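Local atomic coordinates of pectinesterase 1 (Solanum lycopersicum, PDB entry 1XG2), a protein that demethylates pectin by hydrolysing the methyl esters of polygalacturonan, probably preparing fruit cell walls for softening during ripening. Residues A[65-70]-A[82-87]; A[71-74]-A[78-81]. All coordinates share one frame; numbering follows the deposited sequence.

Contact 1 (A[65-70]-A[82-87])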
ATOM      1  N   THR A  65      -5.323  -9.304  22.169  1.00 15.52           N
ATOM      2  CA  THR A  65      -5.090 -10.296  21.125  1.00 14.86           C
ATOM      3  C   THR A  65      -3.961  -9.810  20.239  1.00 13.67           C
ATOM      4  O   THR A  65      -4.036  -8.724  19.672  1.00 12.58           O
ATOM      5  CB  THR A  65      -6.357 -10.554  20.270  1.00 15.01           C
ATOM      6  OG1 THR A  65      -7.397 -11.107  21.076  1.00 15.96           O
ATOM      7  CG2 THR A  65      -6.109 -11.662  19.250  1.00 14.88           C
ATOM      8  N   THR A  66      -2.913 -10.620  20.126  1.00 13.10           N
ATOM      9  CA  THR A  66      -1.732 -10.268  19.343  1.00 13.08           C
ATOM     10  C   THR A  66      -1.370 -11.394  18.360  1.00 12.97           C
ATOM     11  O   THR A  66      -1.272 -12.559  18.756  1.00 13.80           O
ATOM     12  CB  THR A  66      -0.550 -10.040  20.289  1.00 13.26           C
ATOM     13  OG1 THR A  66      -0.793  -8.901  21.120  1.00 12.80           O
ATOM     14  CG2 THR A  66       0.686  -9.669  19.535  1.00 12.15           C
ATOM     15  N   ILE A  67      -1.172 -11.039  17.096  1.00 12.59           N
ATOM     16  CA  ILE A  67      -0.569 -11.935  16.117  1.00 12.00           C
ATOM     17  C   ILE A  67       0.853 -11.465  15.966  1.00 12.13           C
ATOM     18  O   ILE A  67       1.080 -10.288  15.689  1.00 11.54           O
ATOM     19  CB  ILE A  67      -1.306 -11.877  14.763  1.00 11.69           C
ATOM     20  CG1 ILE A  67      -2.808 -11.950  14.972  1.00 11.01           C
ATOM     21  CG2 ILE A  67      -0.828 -12.998  13.828  1.00 12.28           C
ATOM     22  CD1 ILE A  67      -3.304 -13.171  15.754  1.00 12.69           C
ATOM     23  N   THR A  68       1.822 -12.370  16.144  1.00 12.04           N
ATOM     24  CA  THR A  68       3.220 -11.974  16.163  1.00 12.01           C
ATOM     25  C   THR A  68       4.097 -12.863  15.288  1.00 12.43           C
ATOM     26  O   THR A  68       3.788 -14.028  15.061  1.00 12.02           O
ATOM     27  CB  THR A  68       3.751 -11.903  17.617  1.00 12.62           C
ATOM     28  OG1 THR A  68       5.069 -11.319  17.649  1.00 13.93           O
ATOM     29  CG2 THR A  68       3.894 -13.272  18.249  1.00 13.57           C
ATOM     30  N   GLY A  69       5.155 -12.253  14.766  1.00 11.75           N
ATOM     31  CA  GLY A  69       6.153 -12.922  13.948  1.00 12.14           C
ATOM     32  C   GLY A  69       7.424 -12.100  13.953  1.00 12.26           C
ATOM     33  O   GLY A  69       7.462 -11.029  14.556  1.00 12.25           O
ATOM     34  N   SER A  70       8.467 -12.585  13.278  1.00 12.55           N
ATOM     35  CA  SER A  70       9.769 -11.918  13.284  1.00 13.15           C
ATOM     36  C   SER A  70      10.560 -12.064  11.980  1.00 13.46           C
ATOM     37  O   SER A  70      11.788 -11.896  11.987  1.00 14.27           O
ATOM     38  CB  SER A  70      10.626 -12.426  14.462  1.00 13.36           C
ATOM     39  OG  SER A  70      10.704 -13.840  14.455  1.00 14.75           O
ATOM     40  N   SER A  82       7.830 -10.594   4.489  1.00 13.64           N
ATOM     41  CA  SER A  82       8.197 -10.498   5.905  1.00 13.53           C
ATOM     42  C   SER A  82       6.998 -10.252   6.839  1.00 12.95           C
ATOM     43  O   SER A  82       7.120 -10.397   8.055  1.00 13.21           O
ATOM     44  CB  SER A  82       9.250  -9.395   6.137  1.00 13.47           C
ATOM     45  OG  SER A  82       8.713  -8.072   6.029  1.00 12.64           O
ATOM     46  N   ALA A  83       5.847  -9.899   6.268  1.00 12.75           N
ATOM     47  CA  ALA A  83       4.664  -9.533   7.061  1.00 11.93           C
ATOM     48  C   ALA A  83       4.202 -10.644   8.010  1.00 11.68           C
ATOM     49  O   ALA A  83       4.029 -11.780   7.607  1.00 10.88           O
ATOM     50  CB  ALA A  83       3.525  -9.155   6.137  1.00 11.68           C
ATOM     51  N   THR A  84       3.979 -10.294   9.269  1.00 11.23           N
ATOM     52  CA  THR A  84       3.303 -11.186  10.203  1.00 11.45           C
ATOM     53  C   THR A  84       1.919 -11.553   9.694  1.00 11.49           C
ATOM     54  O   THR A  84       1.568 -12.735   9.646  1.00 12.10           O
ATOM     55  CB  THR A  84       3.234 -10.518  11.586  1.00 10.94           C
ATOM     56  OG1 THR A  84       4.561 -10.428  12.114  1.00 11.41           O
ATOM     57  CG2 THR A  84       2.462 -11.354  12.586  1.00 12.26           C
ATOM     58  N   LEU A  85       1.148 -10.545   9.297  1.00 11.23           N
ATOM     59  CA  LEU A  85      -0.137 -10.746   8.635  1.00 11.31           C
ATOM     60  C   LEU A  85      -0.180  -9.965   7.316  1.00 10.42           C
ATOM     61  O   LEU A  85       0.178  -8.791   7.276  1.00  9.38           O
ATOM     62  CB  LEU A  85      -1.283 -10.291   9.533  1.00 11.44           C
ATOM     63  CG  LEU A  85      -2.699 -10.672   9.036  1.00 14.06           C
ATOM     64  CD1 LEU A  85      -3.633 -11.016  10.185  1.00 16.81           C
ATOM     65  CD2 LEU A  85      -3.322  -9.577   8.240  1.00 16.53           C
ATOM     66  N   ALA A  86      -0.608 -10.637   6.249  1.00 10.23           N
ATOM     67  CA  ALA A  86      -0.717 -10.054   4.907  1.00 10.14           C
ATOM     68  C   ALA A  86      -2.132 -10.325   4.399  1.00 10.63           C
ATOM     69  O   ALA A  86      -2.613 -11.445   4.508  1.00  9.75           O
ATOM     70  CB  ALA A  86       0.294 -10.684   3.973  1.00 10.32           C
ATOM     71  N   ALA A  87      -2.801  -9.312   3.852  1.00 10.97           N
ATOM     72  CA  ALA A  87      -4.175  -9.466   3.376  1.00 11.67           C
ATOM     73  C   ALA A  87      -4.378  -8.760   2.043  1.00 12.51           C
ATOM     74  O   ALA A  87      -4.053  -7.590   1.899  1.00 12.59           O
ATOM     75  CB  ALA A  87      -5.145  -8.921   4.396  1.00 11.99           C
TER

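Contact 2 (A[71-74]-A[78-81])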
ATOM      1  N   LEU A  71       9.880 -12.346  10.863  1.00 13.74           N
ATOM      2  CA  LEU A  71      10.561 -12.418   9.562  1.00 14.39           C
ATOM      3  C   LEU A  71      11.090 -11.045   9.170  1.00 14.67           C
ATOM      4  O   LEU A  71      10.513 -10.019   9.516  1.00 14.14           O
ATOM      5  CB  LEU A  71       9.652 -12.981   8.465  1.00 14.21           C
ATOM      6  CG  LEU A  71       8.971 -14.304   8.774  1.00 15.20           C
ATOM      7  CD1 LEU A  71       7.996 -14.640   7.657  1.00 16.35           C
ATOM      8  CD2 LEU A  71       9.985 -15.439   8.995  1.00 17.55           C
ATOM      9  N   ASN A  72      12.203 -11.036   8.441  1.00 14.72           N
ATOM     10  CA  ASN A  72      12.950  -9.816   8.211  1.00 15.07           C
ATOM     11  C   ASN A  72      13.950  -9.976   7.083  1.00 15.40           C
ATOM     12  O   ASN A  72      14.317 -11.093   6.706  1.00 15.30           O
ATOM     13  CB  ASN A  72      13.662  -9.372   9.491  1.00 14.97           C
ATOM     14  CG  ASN A  72      14.706 -10.382   9.967  1.00 15.75           C
ATOM     15  OD1 ASN A  72      15.846 -10.355   9.513  1.00 16.60           O
ATOM     16  ND2 ASN A  72      14.315 -11.263  10.883  1.00 12.79           N
ATOM     17  N   VAL A  73      14.404  -8.848   6.566  1.00 16.33           N
ATOM     18  CA  VAL A  73      15.269  -8.819   5.394  1.00 17.20           C
ATOM     19  C   VAL A  73      16.670  -9.328   5.723  1.00 17.80           C
ATOM     20  O   VAL A  73      17.292 -10.008   4.905  1.00 17.94           O
ATOM     21  CB  VAL A  73      15.298  -7.384   4.767  1.00 17.29           C
ATOM     22  CG1 VAL A  73      16.509  -7.156   3.866  1.00 18.37           C
ATOM     23  CG2 VAL A  73      14.010  -7.148   3.972  1.00 17.46           C
ATOM     24  N   VAL A  74      17.162  -9.016   6.910  1.00 18.27           N
ATOM     25  CA  VAL A  74      18.498  -9.461   7.301  1.00 19.21           C
ATOM     26  C   VAL A  74      18.623 -10.997   7.280  1.00 20.00           C
ATOM     27  O   VAL A  74      19.646 -11.533   6.826  1.00 20.10           O
ATOM     28  CB  VAL A  74      18.911  -8.855   8.653  1.00 19.49           C
ATOM     29  CG1 VAL A  74      20.003  -9.698   9.361  1.00 20.17           C
ATOM     30  CG2 VAL A  74      19.377  -7.419   8.441  1.00 19.33           C
ATOM     31  N   THR A  78      12.171 -11.340   1.791  1.00 15.71           N
ATOM     32  CA  THR A  78      11.872 -10.069   1.147  1.00 15.53           C
ATOM     33  C   THR A  78      10.992  -9.271   2.100  1.00 14.94           C
ATOM     34  O   THR A  78      10.321  -9.832   2.981  1.00 15.03           O
ATOM     35  CB  THR A  78      11.132 -10.224  -0.185  1.00 15.60           C
ATOM     36  OG1 THR A  78       9.839 -10.788   0.043  1.00 14.94           O
ATOM     37  CG2 THR A  78      11.836 -11.207  -1.118  1.00 17.08           C
ATOM     38  N   THR A  79      11.009  -7.963   1.919  1.00 14.65           N
ATOM     39  CA  THR A  79      10.122  -7.068   2.632  1.00 14.39           C
ATOM     40  C   THR A  79       8.677  -7.516   2.467  1.00 14.53           C
ATOM     41  O   THR A  79       7.956  -7.645   3.441  1.00 15.09           O
ATOM     42  CB  THR A  79      10.324  -5.627   2.104  1.00 14.67           C
ATOM     43  OG1 THR A  79      11.698  -5.228   2.295  1.00 13.98           O
ATOM     44  CG2 THR A  79       9.508  -4.625   2.916  1.00 14.45           C
ATOM     45  N   PHE A  80       8.275  -7.784   1.226  1.00 14.38           N
ATOM     46  CA  PHE A  80       6.905  -8.155   0.898  1.00 14.80           C
ATOM     47  C   PHE A  80       6.455  -9.389   1.679  1.00 14.80           C
ATOM     48  O   PHE A  80       5.351  -9.419   2.194  1.00 14.51           O
ATOM     49  CB  PHE A  80       6.789  -8.372  -0.629  1.00 14.52           C
ATOM     50  CG  PHE A  80       5.400  -8.697  -1.117  1.00 13.39           C
ATOM     51  CD1 PHE A  80       5.007 -10.009  -1.314  1.00 13.24           C
ATOM     52  CD2 PHE A  80       4.510  -7.684  -1.441  1.00 13.54           C
ATOM     53  CE1 PHE A  80       3.730 -10.309  -1.796  1.00 13.00           C
ATOM     54  CE2 PHE A  80       3.237  -7.970  -1.923  1.00 13.92           C
ATOM     55  CZ  PHE A  80       2.842  -9.285  -2.101  1.00 13.90           C
ATOM     56  N   ARG A  81       7.325 -10.390   1.783  1.00 15.50           N
ATOM     57  CA  ARG A  81       6.982 -11.660   2.439  1.00 16.13           C
ATOM     58  C   ARG A  81       7.362 -11.710   3.936  1.00 15.16           C
ATOM     59  O   ARG A  81       7.226 -12.762   4.563  1.00 15.15           O
ATOM     60  CB  ARG A  81       7.640 -12.837   1.700  1.00 16.89           C
ATOM     61  CG  ARG A  81       6.969 -13.236   0.417  1.00 21.61           C
ATOM     62  CD  ARG A  81       7.616 -14.468  -0.232  1.00 28.05           C
ATOM     63  NE  ARG A  81       7.193 -15.698   0.453  1.00 33.02           N
ATOM     64  CZ  ARG A  81       7.860 -16.859   0.454  1.00 37.40           C
ATOM     65  NH1 ARG A  81       9.011 -17.003  -0.201  1.00 38.93           N
ATOM     66  NH2 ARG A  81       7.365 -17.893   1.131  1.00 39.32           N
TER

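Contact 1 (A[65-70]-A[82-87])
The flat peptide joining T68 to G69 has the T84 side chain laid over one of its faces, while the T68 side chain leaves from the other face and bonds through OG1 to Q100 OE1. T84 CG2 sits almost straight above the peptide carbonyl carbon, 3.5 Å from T68 C. The hydroxyl is placed further along the same face, with T84 OG1 3.3 Å from G69 N, but the angle is too poor for a hydrogen bond. That oxygen instead donates to the backbone carbonyl of Q100. With OG1 beside the backbone N of T84 (chi1 -68°), CG2 stands anti to that N and reaches the I67 carbonyl, at 3.6 Å from I67 O, and the I67 methyl, with the two CG2 atoms 3.9 Å apart. Glycine suits position 69, since a CB there would run into T84 OG1. Exchanging T84 for an alanine would remove both branches and is likely to leave the Q100 carbonyl without this donor and open a gap beneath the T68–G69 peptide. I67 also packs on I99 and Y42. The contact closes a corner of the right-handed parallel beta-helix of the C-terminal pectinesterase portion: strand 65-69 is flanked by strands 40-43 and 98-101 in one sheet, and strand 85-87, whose L85 packs on I99 and L113, runs between strands 46-48 and 113-115 in another.

Contact 2 (A[71-74]-A[78-81])
V73 and T79 meet where the long turn between strands 65-69 and 85-87 of the beta-helix doubles back on itself, and an ST motif shapes its returning limb. Van der Waals contact joins the two limbs, with no hydrogen bond between them. V73 CG2 touches T79 OG1 at 3.4 Å, and the same methyl also meets the backbone, lying 3.7 Å from T79 N. T79 holds OG1 beside its own backbone N (chi1 -59°), which is why one methyl can press against both atoms. V73 thus packs against a residue that probably binds substrate, as in related pectinesterases, and whose side chain also touches D132, the predicted proton donor. A second van der Waals touch sets a methyl against a carbonyl: one branch of L71, CD1, rests 3.7 Å from R81 O.

Hydrogen bonds hold the outgoing limb. N72 ties it together, its ND2 bonding to S70 O and its OD1 accepting from D75 N, while V73 shares a backbone hydrogen bond with Q109, a partner from outside the turn.

Between chains, T78 OG1 hydrogen-bonds T74 OG1 of the pectinesterase inhibitor, and R81 NE forms a long, weak ion pair with E77 of that chain. The same T78 oxygen closes the ST motif, accepting from R81 N at 3.1 Å with an N-H...O angle of 153°; the accompanying bond from R81 N to T78 O is weak.

How the contacts relate
The two contacts belong to one excursion of the chain: contact 1 brings its roots together on the beta-helix, and contact 2 folds its outer part, with centres 12 Å apart. They meet directly at S82, whose carbonyl oxygen packs against the outgoing limb, S82 O lying 3.6 Å from L71 CB. S82 OG also bonds to T79 O and V111 N, tying the two levels together. Their relation to the probable catalytic site differs. The T79 side chain in contact 2 lies about 3 Å from those of D132, the predicted proton donor, and Q109, a probable substrate-binding residue, whereas the buried T84 side chain in contact 1 is about 11 Å from that of D132.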